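Local coordinates for protein copper-transporting atpase (Sulfolobus solfataricus, PDB 2YJ4) that probably uses ATP hydrolysis to drive copper ions across the cell membrane, this piece holding its cytoplasmic nucleotide-binding and phosphorylation domains, at residues Ile156-Asp161 against Glu177-Leu182; Glu185-Ile190 against Ala211-Leu216; Asn199-Ile204 against Leu216-Val221; Asp206-Ala211 against Val227-Asn232. The protein carries 1 engineered substitution. One frame throughout, in Å; residues are numbered along the deposited sequence.

In the fold
All four contacts lie in the phosphorylation domain, the HAD-type (haloacid dehalogenase-like) part of the chain. Contact 1 comes first and closes before the rest open; the segments of contacts 2, 3 and 4 then alternate along the chain. Contacts 1 and 3 join parallel strands of the same mixed sheet, their centres about 16 Å apart. Contact 2 packs two helices against that sheet, its centre about 12 Å from that of contact 1 and about 10 Å from that of contact 3. Contact 4, about 11 Å from contact 2 between centres, shares Ala211 with it. Lys187 ties contact 2 to contacts 1 and 4, so ATP-binding residues from separate parts of the fold converge around one phosphate ion.

Contact 1 of 4, residues Ile156-Asp161 against Glu177-Leu182; sequences IILSGD and EYYSNL. With PO4 (phosphate ion), chain D.
Leu158 and Tyr179 pair across two parallel strands, and this is where the contact is tight: CD2 of Leu158 meets the ring at its edge, in plane, 3.6 Å from CD2 of Tyr179. The same methyl, Leu158 CD2, lies 3.5 Å from Leu182 CD2. Leu158 carries its CG anti to the carbonyl carbon (chi1 -57°), which brings its end toward the neighbouring strand, and Lys187 and Ile190 of helix 184-196 pack on this face. The other face is looser. There Ile157 CB and Tyr178 CB come no nearer than 4.1 Å, and the tyrosine ring leads away onto helix 163-173. Between the faces runs a backbone ladder, with Tyr179 N giving a 2.9 Å bond to Ile157 O. Past the strands the bonding carries on between the two loops, where Leu182 N bonds to Ser159 O and Asn181 N to Asp161 O at 2.7 Å; Gly160 and Asn181 are exposed at this end. Gly160 N gives a 2.9 Å hydrogen bond to O2 of the phosphate ion. Main-chain bonds thus fix the loop Ser159-Asp161, which binds ATP, while the carboxylate of Asp161 forms a salt bridge with Lys35.

Contact 2 of 4, residues Glu185-Ile190 against Ala211-Leu216; sequences EDKVRI and AAALAL. With PO4 (phosphate ion), chain D.
Lys187 NZ is gripped from several sides at once: it bonds to O2 of the phosphate ion at 2.6 Å, takes Asn209 O as a second acceptor, and forms a salt bridge with Asp210. Asn209 and Asp210 come just before helix 211-216, so the lysine ties its own helix to the loop leading into that helix, while its root packs on the helix itself. At the root, Lys187 CB rests 4.0 Å from Ala213 CB, on the buried side; beyond CG the chain runs out extended to the phosphate, which Gly160 and Thr36 also hold. Toward solvent the contact is apolar. Val188 forks over the neighbouring helix: with CG1 anti to the backbone N (chi1 156°), CG2 reaches Ala212 CB at 4.0 Å while CG1 meets Leu216 CD2 at 3.9 Å. The valine and leucine side chains cross at about a right angle, and Leu216 CD2 also covers Val188 O at 3.5 Å. Small alanines let the helices run close and nearly parallel, their axes 8.5 Å apart at a crossing angle of -17°. No hydrogen bond joins the segments themselves. Helices 184-196 and 211-216 lie together over the sheet, with Met203 of strand 201-205 beneath Ala213 and Leu214, and helix 228-231 touching Ala211 and Leu214.

Contact 3 of 4, residues Asn199-Ile204 against Leu216-Val221; sequences NKVLMI and LADVSV
Strands 201-204 and 219-221 run side by side, 12° from parallel with axes 4.8 Å apart, pairing Leu202, Met203 and Ile204 with Val219, Ser220 and Val221. The ladder passes through Val219 N to Val201 O and Met203 N to Val219 O, and ends with Val221 N to Met203 O at 2.8 Å. On one face Leu202 crosses Val219 obliquely, CD1 pressed to 3.4 Å from Val219 CG2, while Leu202 CD2 sits 4.0 Å from Val221 CG2; Ile204 lies alongside Val221. On the other, Met203 CB packs on Ala217 CB at 3.9 Å. The polar end belongs to Asp218. Its CG stands anti to the carbonyl carbon (chi1 -72°), placing OD2 where it takes Val201 N at 3.0 Å in an almost straight bond (177°), on the anti side and out of the carboxylate plane. OD1 forms a long salt bridge, 3.7 Å, with Lys200 NZ. With an alanine at this position, the Val201 amide would probably lose its acceptor and Lys200 one of its charged neighbours. Strand 201-205, helix 211-216 and strand 219-223 form a beta-alpha-beta unit of the Rossmann-like core found in HAD proteins.

Contact 4 of 4, residues Asp206-Ala211 against Val227-Asn232; sequences DGVNDA and VDISKN
Gly207 meets Val227 and Ser230 where the GDGxND signature loop of P-type ATPases, in their HAD-type domain, passes the short helix 228-231. Apolar packing does most of the work. Val227, the residue at the N-cap position of that helix, sets CG2 only 3.3 Å from Gly207 CA. Gly207 has phi 100°, where a side chain would jam against the carbonyl before it. Further along, Ile229 places CG1 between its backbone N and carbonyl carbon (chi1 68°), which extends the chain toward the loop: CD1 lies 3.8 Å from Val208 CG2, the two side chains running the same way, and CG1 lies 3.8 Å from Ala211 CB. Of the polar atoms, Gly207 N makes a weak bond to Ser230 OG, 3.3 Å long and bent to 122°. Inside the loop the bonds are firmer. Gly207 O takes Asp210 N at 3.0 Å, closing a turn that carries Asn209, a residue seen to bind ATP, whose side chain is not modelled beyond CB. With its OD1 taken by the salt bridge to Lys187, Asp210 uses the anti lone pair of OD2 to hold Asp206 N at 2.7 Å.

Contact 1 of 4, residues Ile156-Asp161 against Glu177-Leu182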
# COMPACT_ATOMS: atom_id res chain seq x y z
N ILE A 156 14.45 0.07 6.44
CA ILE A 156 13.54 -0.99 6.82
C ILE A 156 12.23 -0.82 6.07
O ILE A 156 11.74 0.30 5.90
CB ILE A 156 13.27 -0.97 8.36
CG1 ILE A 156 14.59 -1.07 9.14
CG2 ILE A 156 12.29 -2.08 8.74
CD1 ILE A 156 14.43 -0.93 10.65
N ILE A 157 11.65 -1.93 5.62
CA ILE A 157 10.31 -1.88 5.07
C ILE A 157 9.32 -2.62 5.97
O ILE A 157 9.59 -3.72 6.42
CB ILE A 157 10.25 -2.48 3.68
CG1 ILE A 157 11.20 -1.71 2.75
CG2 ILE A 157 8.80 -2.44 3.16
CD1 ILE A 157 11.29 -2.27 1.34
N LEU A 158 8.18 -1.98 6.22
CA LEU A 158 7.06 -2.54 6.97
C LEU A 158 5.77 -2.58 6.14
O LEU A 158 5.50 -1.67 5.37
CB LEU A 158 6.79 -1.67 8.19
CG LEU A 158 7.93 -1.43 9.17
CD1 LEU A 158 7.43 -0.56 10.30
CD2 LEU A 158 8.47 -2.76 9.67
N SER A 159 4.97 -3.63 6.32
CA SER A 159 3.59 -3.63 5.80
C SER A 159 2.70 -4.66 6.48
O SER A 159 3.19 -5.62 7.08
CB SER A 159 3.54 -3.81 4.27
OG SER A 159 4.09 -5.05 3.88
N GLY A 160 1.39 -4.46 6.38
CA GLY A 160 0.43 -5.44 6.85
C GLY A 160 0.18 -6.46 5.75
O GLY A 160 -0.76 -7.25 5.82
N ASP A 161 1.03 -6.42 4.73
CA ASP A 161 0.87 -7.27 3.56
C ASP A 161 1.58 -8.57 3.79
O ASP A 161 2.42 -8.67 4.67
CB ASP A 161 1.44 -6.59 2.31
CG ASP A 161 0.42 -6.46 1.20
OD1 ASP A 161 -0.73 -6.06 1.50
OD2 ASP A 161 0.76 -6.75 0.04
N GLU A 177 16.30 -5.88 5.14
CA GLU A 177 15.47 -5.86 6.35
C GLU A 177 14.04 -5.36 6.13
O GLU A 177 13.80 -4.18 5.86
CB GLU A 177 16.15 -5.04 7.44
CG GLU A 177 15.56 -5.29 8.81
CD GLU A 177 16.54 -5.00 9.92
OE1 GLU A 177 17.55 -4.29 9.67
OE2 GLU A 177 16.30 -5.49 11.05
N TYR A 178 13.09 -6.29 6.27
CA TYR A 178 11.68 -6.00 6.08
C TYR A 178 10.85 -6.87 7.01
O TYR A 178 11.36 -7.86 7.53
CB TYR A 178 11.27 -6.29 4.64
CG TYR A 178 11.25 -7.75 4.30
CD1 TYR A 178 10.12 -8.52 4.55
CD2 TYR A 178 12.36 -8.37 3.75
CE1 TYR A 178 10.09 -9.86 4.25
CE2 TYR A 178 12.35 -9.72 3.45
CZ TYR A 178 11.20 -10.46 3.70
OH TYR A 178 11.17 -11.81 3.40
N TYR A 179 9.59 -6.50 7.20
CA TYR A 179 8.67 -7.21 8.07
C TYR A 179 7.27 -7.18 7.47
O TYR A 179 6.77 -6.11 7.12
CB TYR A 179 8.64 -6.55 9.45
CG TYR A 179 9.95 -6.64 10.20
CD1 TYR A 179 10.62 -7.85 10.33
CD2 TYR A 179 10.52 -5.51 10.77
CE1 TYR A 179 11.82 -7.93 11.02
CE2 TYR A 179 11.72 -5.59 11.46
CZ TYR A 179 12.36 -6.79 11.59
OH TYR A 179 13.55 -6.86 12.26
N SER A 180 6.63 -8.35 7.36
CA SER A 180 5.32 -8.48 6.72
C SER A 180 4.24 -8.92 7.69
O SER A 180 4.54 -9.35 8.80
CB SER A 180 5.40 -9.49 5.57
OG SER A 180 5.78 -10.77 6.05
N ASN A 181 2.98 -8.82 7.26
CA ASN A 181 1.83 -9.21 8.08
C ASN A 181 1.74 -8.46 9.40
O ASN A 181 1.44 -9.04 10.45
CB ASN A 181 1.82 -10.73 8.34
CG ASN A 181 0.47 -11.22 8.86
OD1 ASN A 181 -0.56 -10.58 8.62
ND2 ASN A 181 0.48 -12.35 9.56
N LEU A 182 1.98 -7.15 9.32
CA LEU A 182 2.07 -6.31 10.49
C LEU A 182 0.82 -5.46 10.66
O LEU A 182 0.34 -4.86 9.70
CB LEU A 182 3.29 -5.39 10.35
CG LEU A 182 4.59 -5.64 11.10
CD1 LEU A 182 5.02 -7.09 11.12
CD2 LEU A 182 5.68 -4.77 10.48
P PO4 D . 0.91 -1.06 4.68
O1 PO4 D . 1.86 -1.78 3.74
O2 PO4 D . 1.06 -1.62 6.08
O3 PO4 D . 1.24 0.41 4.66
O4 PO4 D . -0.54 -1.30 4.29

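Contact 2 of 4, residues Glu185-Ile190 against Ala211-Leu216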
# COMPACT_ATOMS: atom_id res chain seq x y z
N GLU A 185 -0.46 -1.92 15.51
CA GLU A 185 0.08 -2.23 16.83
C GLU A 185 1.46 -2.85 16.75
O GLU A 185 2.35 -2.46 17.50
CB GLU A 185 -0.88 -3.12 17.62
CG GLU A 185 -2.15 -2.43 18.04
CD GLU A 185 -3.08 -2.10 16.87
OE1 GLU A 185 -3.27 -2.96 15.98
OE2 GLU A 185 -3.64 -0.98 16.86
N ASP A 186 1.66 -3.81 15.86
CA ASP A 186 3.00 -4.32 15.62
C ASP A 186 3.94 -3.19 15.20
O ASP A 186 5.06 -3.10 15.71
CB ASP A 186 3.00 -5.36 14.50
CG ASP A 186 2.14 -6.55 14.81
OD1 ASP A 186 2.01 -6.92 16.01
OD2 ASP A 186 1.59 -7.11 13.84
N LYS A 187 3.50 -2.34 14.28
CA LYS A 187 4.40 -1.33 13.75
C LYS A 187 4.82 -0.36 14.85
O LYS A 187 5.99 0.02 14.94
CB LYS A 187 3.77 -0.56 12.60
CG LYS A 187 3.61 -1.34 11.31
CD LYS A 187 2.80 -0.48 10.35
CE LYS A 187 2.66 -1.11 9.00
NZ LYS A 187 1.57 -0.41 8.29
N VAL A 188 3.86 0.04 15.67
CA VAL A 188 4.11 0.94 16.77
C VAL A 188 5.23 0.36 17.62
O VAL A 188 6.17 1.08 18.00
CB VAL A 188 2.85 1.15 17.63
CG1 VAL A 188 3.21 1.58 19.05
CG2 VAL A 188 1.92 2.16 16.97
N ARG A 189 5.15 -0.94 17.86
CA ARG A 189 6.10 -1.63 18.73
C ARG A 189 7.50 -1.79 18.16
O ARG A 189 8.50 -1.61 18.86
CB ARG A 189 5.54 -2.98 19.16
CG ARG A 189 4.59 -2.84 20.32
CD ARG A 189 3.86 -4.11 20.59
NE ARG A 189 3.24 -4.07 21.90
CZ ARG A 189 2.25 -4.87 22.27
NH1 ARG A 189 1.78 -5.76 21.41
NH2 ARG A 189 1.73 -4.77 23.50
N ILE A 190 7.58 -2.10 16.87
CA ILE A 190 8.86 -2.15 16.20
C ILE A 190 9.61 -0.80 16.27
O ILE A 190 10.79 -0.74 16.64
CB ILE A 190 8.70 -2.64 14.76
CG1 ILE A 190 8.20 -4.09 14.77
CG2 ILE A 190 10.01 -2.50 13.99
CD1 ILE A 190 8.03 -4.71 13.41
N ALA A 211 -0.85 5.52 10.09
CA ALA A 211 -0.94 6.75 10.88
C ALA A 211 -0.26 6.69 12.26
O ALA A 211 0.60 7.52 12.57
CB ALA A 211 -2.37 7.19 11.02
N ALA A 212 -0.63 5.71 13.07
CA ALA A 212 -0.10 5.61 14.43
C ALA A 212 1.42 5.40 14.44
O ALA A 212 2.12 6.07 15.18
CB ALA A 212 -0.82 4.51 15.23
N ALA A 213 1.92 4.49 13.62
CA ALA A 213 3.37 4.43 13.40
C ALA A 213 3.97 5.80 12.99
O ALA A 213 5.00 6.20 13.52
CB ALA A 213 3.69 3.39 12.37
N LEU A 214 3.33 6.53 12.06
CA LEU A 214 3.93 7.79 11.60
C LEU A 214 4.02 8.80 12.75
O LEU A 214 4.99 9.55 12.86
CB LEU A 214 3.14 8.43 10.44
CG LEU A 214 3.14 7.86 9.03
CD1 LEU A 214 1.99 8.46 8.22
CD2 LEU A 214 4.47 8.14 8.36
N ALA A 215 2.98 8.80 13.58
CA ALA A 215 2.86 9.75 14.68
C ALA A 215 3.98 9.54 15.68
O ALA A 215 4.31 10.44 16.45
CB ALA A 215 1.52 9.59 15.36
N LEU A 216 4.59 8.36 15.63
CA LEU A 216 5.57 7.95 16.62
C LEU A 216 7.00 8.07 16.08
O LEU A 216 7.97 7.99 16.84
CB LEU A 216 5.31 6.51 17.06
CG LEU A 216 6.08 5.99 18.27
CD1 LEU A 216 5.75 6.81 19.51
CD2 LEU A 216 5.80 4.50 18.53
P PO4 D . 0.91 -1.06 4.68
O1 PO4 D . 1.86 -1.78 3.74
O2 PO4 D . 1.06 -1.62 6.08
O3 PO4 D . 1.24 0.41 4.66
O4 PO4 D . -0.54 -1.30 4.29

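Contact 3 of 4, residues Asn199-Ile204 against Leu216-Val221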
# COMPACT_ATOMS: atom_id res chain seq x y z
N ASN A 199 17.82 4.71 18.09
CA ASN A 199 17.78 5.05 16.68
C ASN A 199 16.87 6.23 16.42
O ASN A 199 15.83 6.37 17.07
CB ASN A 199 17.32 3.86 15.86
CG ASN A 199 18.35 2.78 15.79
OD1 ASN A 199 19.54 3.06 15.65
ND2 ASN A 199 17.90 1.53 15.89
N LYS A 200 17.25 7.08 15.48
CA LYS A 200 16.41 8.18 15.05
C LYS A 200 15.71 7.81 13.75
O LYS A 200 16.33 7.63 12.71
CB LYS A 200 17.25 9.45 14.89
CG LYS A 200 17.75 10.03 16.21
CD LYS A 200 16.65 10.76 16.97
CE LYS A 200 17.12 11.20 18.35
NZ LYS A 200 16.03 11.89 19.12
N VAL A 201 14.39 7.69 13.81
CA VAL A 201 13.65 7.08 12.73
C VAL A 201 12.87 8.09 11.91
O VAL A 201 12.11 8.91 12.45
CB VAL A 201 12.71 6.00 13.29
CG1 VAL A 201 11.80 5.45 12.17
CG2 VAL A 201 13.52 4.90 13.97
N LEU A 202 13.07 8.03 10.60
CA LEU A 202 12.23 8.77 9.66
C LEU A 202 11.38 7.75 8.94
O LEU A 202 11.90 6.74 8.45
CB LEU A 202 13.08 9.57 8.66
CG LEU A 202 12.26 10.47 7.72
CD1 LEU A 202 13.05 11.69 7.29
CD2 LEU A 202 11.74 9.71 6.52
N MET A 203 10.08 7.98 8.90
CA MET A 203 9.17 7.02 8.29
C MET A 203 8.29 7.67 7.26
O MET A 203 7.77 8.77 7.47
CB MET A 203 8.28 6.31 9.32
CG MET A 203 7.06 5.56 8.71
SD MET A 203 6.12 4.66 9.97
CE MET A 203 7.49 4.31 11.07
N ILE A 204 8.14 6.98 6.14
CA ILE A 204 7.20 7.42 5.13
C ILE A 204 6.01 6.46 5.15
O ILE A 204 6.18 5.24 5.15
CB ILE A 204 7.85 7.49 3.74
CG1 ILE A 204 9.11 8.36 3.80
CG2 ILE A 204 6.88 8.08 2.74
CD1 ILE A 204 10.40 7.60 3.84
N LEU A 216 4.59 8.36 15.63
CA LEU A 216 5.57 7.95 16.62
C LEU A 216 7.00 8.07 16.08
O LEU A 216 7.97 7.99 16.84
CB LEU A 216 5.31 6.51 17.06
CG LEU A 216 6.08 5.99 18.27
CD1 LEU A 216 5.75 6.81 19.51
CD2 LEU A 216 5.80 4.50 18.53
N ALA A 217 7.13 8.26 14.77
CA ALA A 217 8.44 8.45 14.17
C ALA A 217 9.07 9.77 14.62
O ALA A 217 8.36 10.71 14.99
CB ALA A 217 8.38 8.38 12.65
N ASP A 218 10.39 9.82 14.60
CA ASP A 218 11.13 11.03 14.95
C ASP A 218 10.88 12.10 13.90
O ASP A 218 10.73 13.27 14.21
CB ASP A 218 12.63 10.71 15.11
CG ASP A 218 12.91 9.92 16.38
OD1 ASP A 218 13.04 10.56 17.46
OD2 ASP A 218 12.99 8.67 16.31
N VAL A 219 10.83 11.69 12.65
CA VAL A 219 10.26 12.56 11.63
C VAL A 219 9.39 11.72 10.71
O VAL A 219 9.74 10.60 10.34
CB VAL A 219 11.33 13.37 10.85
CG1 VAL A 219 12.72 12.79 11.09
CG2 VAL A 219 11.00 13.45 9.36
N SER A 220 8.22 12.27 10.38
CA SER A 220 7.24 11.51 9.66
C SER A 220 6.88 12.18 8.34
O SER A 220 6.63 13.39 8.29
CB SER A 220 5.99 11.32 10.53
OG SER A 220 5.53 12.56 11.01
N VAL A 221 6.84 11.38 7.28
CA VAL A 221 6.40 11.83 5.99
C VAL A 221 5.15 11.07 5.54
O VAL A 221 5.13 9.84 5.54
CB VAL A 221 7.51 11.67 4.93
CG1 VAL A 221 7.11 12.36 3.63
CG2 VAL A 221 8.84 12.23 5.45

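Contact 4 of 4, residues Asp206-Ala211 against Val227-Asn232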
# COMPACT_ATOMS: atom_id res chain seq x y z
N ASP A 206 1.34 6.16 4.36
CA ASP A 206 0.25 6.44 3.44
C ASP A 206 -0.94 5.57 3.79
O ASP A 206 -0.93 4.35 3.54
CB ASP A 206 0.67 6.11 2.01
CG ASP A 206 -0.47 6.25 1.01
OD1 ASP A 206 -1.38 5.39 1.04
OD2 ASP A 206 -0.45 7.21 0.20
N GLY A 207 -1.98 6.15 4.36
CA GLY A 207 -3.18 5.37 4.56
C GLY A 207 -3.36 4.82 5.96
O GLY A 207 -2.51 4.98 6.83
N VAL A 208 -4.50 4.16 6.17
CA VAL A 208 -4.96 3.86 7.51
C VAL A 208 -3.89 3.18 8.38
O VAL A 208 -3.51 3.72 9.42
CB VAL A 208 -6.30 3.08 7.50
CG1 VAL A 208 -6.09 1.64 7.06
CG2 VAL A 208 -6.97 3.14 8.86
N ASN A 209 -3.38 2.04 7.94
CA ASN A 209 -2.44 1.23 8.72
C ASN A 209 -1.08 1.89 9.02
O ASN A 209 -0.21 1.25 9.63
CB ASN A 209 -2.23 -0.15 8.08
N ASP A 210 -0.90 3.15 8.60
CA ASP A 210 0.39 3.84 8.81
C ASP A 210 0.34 4.98 9.83
O ASP A 210 1.37 5.36 10.36
CB ASP A 210 0.97 4.37 7.48
CG ASP A 210 1.15 3.27 6.43
OD1 ASP A 210 1.01 2.08 6.77
OD2 ASP A 210 1.41 3.60 5.26
N ALA A 211 -0.85 5.52 10.09
CA ALA A 211 -0.94 6.75 10.88
C ALA A 211 -0.26 6.69 12.26
O ALA A 211 0.60 7.52 12.57
CB ALA A 211 -2.37 7.19 11.02
N VAL A 227 -4.14 9.26 3.11
CA VAL A 227 -5.37 9.53 3.84
C VAL A 227 -5.20 10.62 4.90
O VAL A 227 -4.07 10.93 5.32
CB VAL A 227 -5.92 8.24 4.51
CG1 VAL A 227 -6.02 7.14 3.47
CG2 VAL A 227 -5.02 7.81 5.67
N ASP A 228 -6.32 11.20 5.32
CA ASP A 228 -6.30 12.36 6.20
C ASP A 228 -5.69 12.09 7.59
O ASP A 228 -4.86 12.87 8.05
CB ASP A 228 -7.69 13.00 6.30
CG ASP A 228 -7.95 13.99 5.17
OD1 ASP A 228 -7.02 14.75 4.80
OD2 ASP A 228 -9.08 14.00 4.64
N ILE A 229 -6.10 11.01 8.24
CA ILE A 229 -5.51 10.63 9.52
C ILE A 229 -3.97 10.57 9.46
O ILE A 229 -3.29 10.96 10.41
CB ILE A 229 -6.06 9.27 10.03
CG1 ILE A 229 -5.57 8.12 9.13
CG2 ILE A 229 -7.58 9.30 10.12
CD1 ILE A 229 -6.01 6.73 9.61
N SER A 230 -3.44 10.11 8.33
CA SER A 230 -1.99 10.06 8.13
C SER A 230 -1.37 11.46 8.02
O SER A 230 -0.37 11.77 8.68
CB SER A 230 -1.64 9.23 6.90
OG SER A 230 -1.71 7.85 7.19
N LYS A 231 -1.99 12.30 7.20
CA LYS A 231 -1.48 13.64 6.93
C LYS A 231 -1.56 14.58 8.14
O LYS A 231 -0.65 15.38 8.35
CB LYS A 231 -2.21 14.26 5.74
CG LYS A 231 -2.18 13.42 4.47
CD LYS A 231 -3.36 13.80 3.55
CE LYS A 231 -2.94 14.76 2.46
NZ LYS A 231 -1.94 14.12 1.55
N ASN A 232 -2.63 14.51 8.92
CA ASN A 232 -2.77 15.42 10.06
C ASN A 232 -1.82 15.06 11.20
O ASN A 232 -1.87 15.66 12.28
CB ASN A 232 -4.20 15.45 10.62
CG ASN A 232 -5.27 15.33 9.55
OD1 ASN A 232 -6.24 14.59 9.72
ND2 ASN A 232 -5.10 16.06 8.44